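PDB 6HK5: CooJ from Rhodospirillum rubrum, which probably serves as a nickel metallochaperone for carbon monoxide dehydrogenase, its histidine-rich dimer carrying a nickel-binding site within the N-terminal helical part represented here. Local coordinates for residues 24-27 and 28-31. Residues are numbered along the deposited sequence; the frame is centred on the assembly and turned at random.
Sequences EGHM and GEIG. With NI (nickel (II) ion), chain I.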
loop_
_atom_site.group_PDB
_atom_site.type_symbol
_atom_site.label_atom_id
_atom_site.label_comp_id
_atom_site.label_asym_id
_atom_site.label_seq_id
_atom_site.Cartn_x
_atom_site.Cartn_y
_atom_site.Cartn_z
ATOM N N GLU A 24 1.326 12.495 -2.683
ATOM C CA GLU A 24 1.540 13.937 -2.692
ATOM C C GLU A 24 1.261 14.531 -1.324
ATOM O O GLU A 24 1.908 15.504 -0.926
ATOM C CB GLU A 24 0.686 14.595 -3.771
ATOM C CG GLU A 24 1.348 14.510 -5.131
ATOM C CD GLU A 24 0.383 14.643 -6.299
ATOM O OE1 GLU A 24 0.827 14.448 -7.461
ATOM O OE2 GLU A 24 -0.808 14.945 -6.059
ATOM N N GLY A 25 0.336 13.939 -0.571
ATOM C CA GLY A 25 0.176 14.349 0.813
ATOM C C GLY A 25 1.425 14.104 1.636
ATOM O O GLY A 25 1.875 14.992 2.369
ATOM N N HIS A 26 2.028 12.910 1.497
ATOM C CA HIS A 26 3.245 12.583 2.249
ATOM C C HIS A 26 4.445 13.422 1.808
ATOM O O HIS A 26 5.320 13.751 2.625
ATOM C CB HIS A 26 3.611 11.098 2.098
ATOM C CG HIS A 26 2.626 10.140 2.709
ATOM N ND1 HIS A 26 2.150 10.273 3.993
ATOM C CD2 HIS A 26 2.104 8.977 2.234
ATOM C CE1 HIS A 26 1.332 9.267 4.266
ATOM N NE2 HIS A 26 1.288 8.468 3.212
HETATM N N MSE A 27 4.536 13.744 0.531
HETATM C CA MSE A 27 5.634 14.593 0.070
HETATM C C MSE A 27 5.587 15.962 0.688
HETATM O O MSE A 27 6.616 16.482 1.094
HETATM C CB MSE A 27 5.614 14.725 -1.436
HETATM C CG MSE A 27 6.132 13.473 -2.078
HETATM SE SE MSE A 27 5.756 13.560 -3.961
HETATM C CE MSE A 27 6.750 15.197 -4.402
ATOM N N GLY A 28 4.381 16.530 0.750
ATOM C CA GLY A 28 4.214 17.832 1.374
ATOM C C GLY A 28 4.487 17.805 2.866
ATOM O O GLY A 28 5.112 18.728 3.407
ATOM N N GLU A 29 4.026 16.739 3.542
ATOM C CA GLU A 29 4.298 16.550 4.966
ATOM C C GLU A 29 5.785 16.440 5.216
ATOM O O GLU A 29 6.341 17.122 6.084
ATOM C CB GLU A 29 3.632 15.267 5.478
ATOM C CG GLU A 29 2.155 15.303 5.779
ATOM C CD GLU A 29 1.634 13.911 6.163
ATOM O OE1 GLU A 29 1.961 12.914 5.462
ATOM O OE2 GLU A 29 0.904 13.812 7.174
ATOM N N ILE A 30 6.437 15.527 4.501
ATOM C CA ILE A 30 7.852 15.306 4.743
ATOM C C ILE A 30 8.646 16.543 4.365
ATOM O O ILE A 30 9.646 16.866 5.015
ATOM C CB ILE A 30 8.320 14.046 3.997
ATOM C CG1 ILE A 30 7.716 12.808 4.670
ATOM C CG2 ILE A 30 9.837 13.941 3.984
ATOM C CD1 ILE A 30 7.739 11.566 3.806
ATOM N N GLY A 31 8.201 17.280 3.346
ATOM C CA GLY A 31 8.896 18.514 3.002
ATOM C C GLY A 31 8.873 19.521 4.141
ATOM O O GLY A 31 9.884 20.150 4.450
HETATM NI NI NI I . 0.550 6.561 3.308
#
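His26 and Glu29, one helical turn apart on helix 5-35, run alongside each other in the same direction, joined by a hydrogen bond from ND1 of His26 to OE1 of Glu29 at 3.0 Å. The N-H...acceptor angle is 150°, and OE1 sits at the ring edge, somewhat out of the ring plane, which is turned 25° against the carboxylate. On the far side of the imidazole, NE2 of His26 binds nickel (II) at 2.0 Å, so the two ring nitrogens have separate tasks. Further ligands include His22 of the same chain, His18 and His22 of the second subunit and OE2 of Glu29 of the fourth, making this a site shared between chains.

Behind this first shell is the helix backbone. Glu29 N donates to Gly25 O over 3.0 Å, and Ile30 N to His26 O over 2.8 Å, fixing the register that sets the two side chains abreast. In Glu29, chi1 of -79° sets CG beside the backbone N, 3.4 Å from Gly25 O; the extended chain and the turn of its carboxylate then bring OE1 to ND1. Its other oxygen, OE2, forms a salt bridge with Arg11 of the third subunit. On the face toward helix 42-67, Met27 (selenomethionine) packs on Met54 and Ile30 on Leu51.

Were Glu29 replaced by alanine, ND1 would probably lose this acceptor, leaving the ring held mainly by nickel and its neighbours, and Arg11 of the third subunit its carboxylate partner. Taken together, the His-carboxylate bond probably helps to orient His26 as a nickel ligand and may make NE2 a somewhat stronger donor to the metal.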